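Local coordinates for polyhomeotic (Drosophila melanogaster, PDB 1KW4), which helps maintain the repressed state of homeotic genes as a Polycomb group subunit of PRC1, here represented by its polymer-forming SAM domain, at residues 35-39 / 61-67. The protein carries 1 engineered substitution. Coordinates in Å, arbitrary orientation, origin at the centre of the assembly. Numbering follows the deposited sequence.
Sequences YVDDF and MGMKLGP
Two selenomethionines each meet an aromatic ring. Met63 (t, t, m) crosses one face of Tyr35: CG is 3.7 Å and SE 4.4 Å from the ring centroid, a CH-pi and Met-aromatic pair. Met61 (m, t, p) places CE over a face of Phe39, 3.9 Å from the ring centroid, and Met63 CE is 3.7 Å from Phe39 CE1. Tyr35 precedes helix 36-41, and chi1 m turns its ring toward 61-67. Tyr35 OH accepts a hydrogen bond from Lys64 N (3.2 Å) and is hydrogen-bonded to a water (2.9 Å). Pro67 CB packs 3.9 Å from Tyr35 CE2. After helix 54-60, Gly62 leaves helical phi/psi with positive phi (63/26). Met63 and Lys64 are extended, and Lys64 N-caps helix 65-78. CA atoms lie 7.9 Å apart for Tyr35 and Met63, 7.6 Å for Asp38 and Met61. In the core of the helical SAM fold, Phe39 and Met63 touch Leu57 of helix 54-60 and Ile71 of helix 65-78, and Phe39 meets Val22 of helix 19-27.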
ATOM      1  N   TYR A  35       4.960   0.458  -8.296  1.00 23.37           N
ATOM      2  CA  TYR A  35       4.979  -0.589  -7.275  1.00 23.24           C
ATOM      3  C   TYR A  35       3.739  -1.491  -7.241  1.00 21.21           C
ATOM      4  O   TYR A  35       3.630  -2.373  -6.387  1.00 20.67           O
ATOM      5  CB  TYR A  35       5.202   0.059  -5.902  1.00 23.77           C
ATOM      6  CG  TYR A  35       6.514   0.815  -5.806  1.00 24.83           C
ATOM      7  CD1 TYR A  35       7.727   0.134  -5.702  1.00 27.97           C
ATOM      8  CD2 TYR A  35       6.545   2.210  -5.847  1.00 26.80           C
ATOM      9  CE1 TYR A  35       8.944   0.823  -5.641  1.00 28.85           C
ATOM     10  CE2 TYR A  35       7.757   2.910  -5.789  1.00 28.38           C
ATOM     11  CZ  TYR A  35       8.949   2.209  -5.685  1.00 29.91           C
ATOM     12  OH  TYR A  35      10.146   2.888  -5.622  1.00 32.42           O
ATOM     13  N   VAL A  36       2.820  -1.290  -8.179  1.00 20.49           N
ATOM     14  CA  VAL A  36       1.605  -2.098  -8.223  1.00 20.15           C
ATOM     15  C   VAL A  36       1.899  -3.601  -8.300  1.00 21.09           C
ATOM     16  O   VAL A  36       1.314  -4.388  -7.558  1.00 21.37           O
ATOM     17  CB  VAL A  36       0.699  -1.693  -9.422  1.00 19.90           C
ATOM     18  CG1 VAL A  36      -0.436  -2.693  -9.588  1.00 21.74           C
ATOM     19  CG2 VAL A  36       0.123  -0.303  -9.190  1.00 20.84           C
ATOM     20  N   ASP A  37       2.802  -4.007  -9.187  1.00 22.17           N
ATOM     21  CA  ASP A  37       3.110  -5.430  -9.305  1.00 24.96           C
ATOM     22  C   ASP A  37       3.730  -6.024  -8.042  1.00 24.47           C
ATOM     23  O   ASP A  37       3.512  -7.198  -7.740  1.00 26.05           O
ATOM     24  CB  ASP A  37       4.028  -5.691 -10.505  1.00 26.71           C
ATOM     25  CG  ASP A  37       3.336  -5.438 -11.833  1.00 31.99           C
ATOM     26  OD1 ASP A  37       2.086  -5.472 -11.872  1.00 32.31           O
ATOM     27  OD2 ASP A  37       4.043  -5.219 -12.842  1.00 36.14           O
ATOM     28  N   ASP A  38       4.500  -5.224  -7.310  1.00 23.96           N
ATOM     29  CA  ASP A  38       5.124  -5.699  -6.077  1.00 25.43           C
ATOM     30  C   ASP A  38       4.064  -6.006  -5.020  1.00 23.46           C
ATOM     31  O   ASP A  38       4.160  -7.013  -4.312  1.00 22.31           O
ATOM     32  CB  ASP A  38       6.110  -4.663  -5.531  1.00 29.45           C
ATOM     33  CG  ASP A  38       7.268  -4.413  -6.474  1.00 36.67           C
ATOM     34  OD1 ASP A  38       7.847  -5.402  -6.975  1.00 38.72           O
ATOM     35  OD2 ASP A  38       7.605  -3.232  -6.708  1.00 40.49           O
ATOM     36  N   PHE A  39       3.056  -5.144  -4.906  1.00 21.34           N
ATOM     37  CA  PHE A  39       1.993  -5.378  -3.932  1.00 19.69           C
ATOM     38  C   PHE A  39       1.215  -6.646  -4.278  1.00 20.05           C
ATOM     39  O   PHE A  39       0.850  -7.426  -3.393  1.00 19.33           O
ATOM     40  CB  PHE A  39       1.040  -4.170  -3.858  1.00 19.24           C
ATOM     41  CG  PHE A  39       1.523  -3.081  -2.939  1.00 18.43           C
ATOM     42  CD1 PHE A  39       2.506  -2.183  -3.349  1.00 19.54           C
ATOM     43  CD2 PHE A  39       1.041  -2.997  -1.636  1.00 19.29           C
ATOM     44  CE1 PHE A  39       3.006  -1.220  -2.470  1.00 21.38           C
ATOM     45  CE2 PHE A  39       1.535  -2.040  -0.747  1.00 19.45           C
ATOM     46  CZ  PHE A  39       2.520  -1.151  -1.164  1.00 18.95           C
HETATM   47  N   MSE A  61      10.541  -4.311   0.905  1.00 40.79           N
HETATM   48  CA  MSE A  61      10.082  -4.179  -0.475  1.00 40.50           C
HETATM   49  C   MSE A  61      10.992  -3.361  -1.407  1.00 39.32           C
HETATM   50  O   MSE A  61      10.709  -3.240  -2.596  1.00 40.03           O
HETATM   51  CB  MSE A  61       8.647  -3.626  -0.485  1.00 43.08           C
HETATM   52  CG  MSE A  61       7.636  -4.592   0.155  1.00 46.21           C
HETATM   53 SE   MSE A  61       5.772  -4.009   0.210  1.00 50.87          SE
HETATM   54  CE  MSE A  61       5.374  -4.137  -1.687  1.00 46.46           C
ATOM     55  N   GLY A  62      12.083  -2.818  -0.870  1.00 37.59           N
ATOM     56  CA  GLY A  62      13.024  -2.051  -1.680  1.00 35.16           C
ATOM     57  C   GLY A  62      12.486  -0.785  -2.327  1.00 32.88           C
ATOM     58  O   GLY A  62      13.000  -0.321  -3.347  1.00 33.07           O
HETATM   59  N   MSE A  63      11.460  -0.212  -1.715  1.00 30.54           N
HETATM   60  CA  MSE A  63      10.820   0.998  -2.219  1.00 27.54           C
HETATM   61  C   MSE A  63      11.594   2.269  -1.858  1.00 25.68           C
HETATM   62  O   MSE A  63      12.305   2.309  -0.851  1.00 24.23           O
HETATM   63  CB  MSE A  63       9.410   1.065  -1.631  1.00 30.55           C
HETATM   64  CG  MSE A  63       8.494   2.109  -2.206  1.00 33.34           C
HETATM   65 SE   MSE A  63       6.739   1.823  -1.440  1.00 41.93          SE
HETATM   66  CE  MSE A  63       6.412   0.046  -2.095  1.00 32.91           C
ATOM     67  N   LYS A  64      11.465   3.301  -2.690  1.00 23.83           N
ATOM     68  CA  LYS A  64      12.117   4.580  -2.416  1.00 24.29           C
ATOM     69  C   LYS A  64      11.360   5.210  -1.245  1.00 24.08           C
ATOM     70  O   LYS A  64      10.166   4.950  -1.049  1.00 20.88           O
ATOM     71  CB  LYS A  64      12.076   5.485  -3.652  1.00 25.75           C
ATOM     72  CG  LYS A  64      13.018   5.030  -4.765  1.00 29.03           C
ATOM     73  CD  LYS A  64      13.052   6.012  -5.926  1.00 34.19           C
ATOM     74  CE  LYS A  64      14.159   5.656  -6.915  1.00 36.82           C
ATOM     75  NZ  LYS A  64      14.397   6.728  -7.931  1.00 40.06           N
ATOM     76  N   LEU A  65      12.050   6.031  -0.464  1.00 22.85           N
ATOM     77  CA  LEU A  65      11.450   6.641   0.717  1.00 22.85           C
ATOM     78  C   LEU A  65      10.217   7.519   0.496  1.00 22.90           C
ATOM     79  O   LEU A  65       9.280   7.477   1.297  1.00 24.25           O
ATOM     80  CB  LEU A  65      12.522   7.430   1.484  1.00 24.90           C
ATOM     81  CG  LEU A  65      12.131   7.978   2.861  1.00 26.10           C
ATOM     82  CD1 LEU A  65      11.676   6.845   3.771  1.00 28.02           C
ATOM     83  CD2 LEU A  65      13.330   8.701   3.470  1.00 28.04           C
ATOM     84  N   GLY A  66      10.213   8.306  -0.577  1.00 22.36           N
ATOM     85  CA  GLY A  66       9.090   9.187  -0.861  1.00 22.87           C
ATOM     86  C   GLY A  66       7.788   8.419  -1.004  1.00 23.64           C
ATOM     87  O   GLY A  66       6.816   8.688  -0.293  1.00 22.35           O
ATOM     88  N   PRO A  67       7.737   7.459  -1.936  1.00 22.74           N
ATOM     89  CA  PRO A  67       6.523   6.667  -2.137  1.00 22.76           C
ATOM     90  C   PRO A  67       6.118   5.933  -0.859  1.00 20.91           C
ATOM     91  O   PRO A  67       4.938   5.864  -0.527  1.00 22.54           O
ATOM     92  CB  PRO A  67       6.919   5.711  -3.260  1.00 22.93           C
ATOM     93  CG  PRO A  67       7.859   6.538  -4.073  1.00 25.14           C
ATOM     94  CD  PRO A  67       8.709   7.219  -3.019  1.00 23.08           C
TER
HETATM   95  O   HOH W   1      12.562   1.396  -6.194  1.00 46.05           O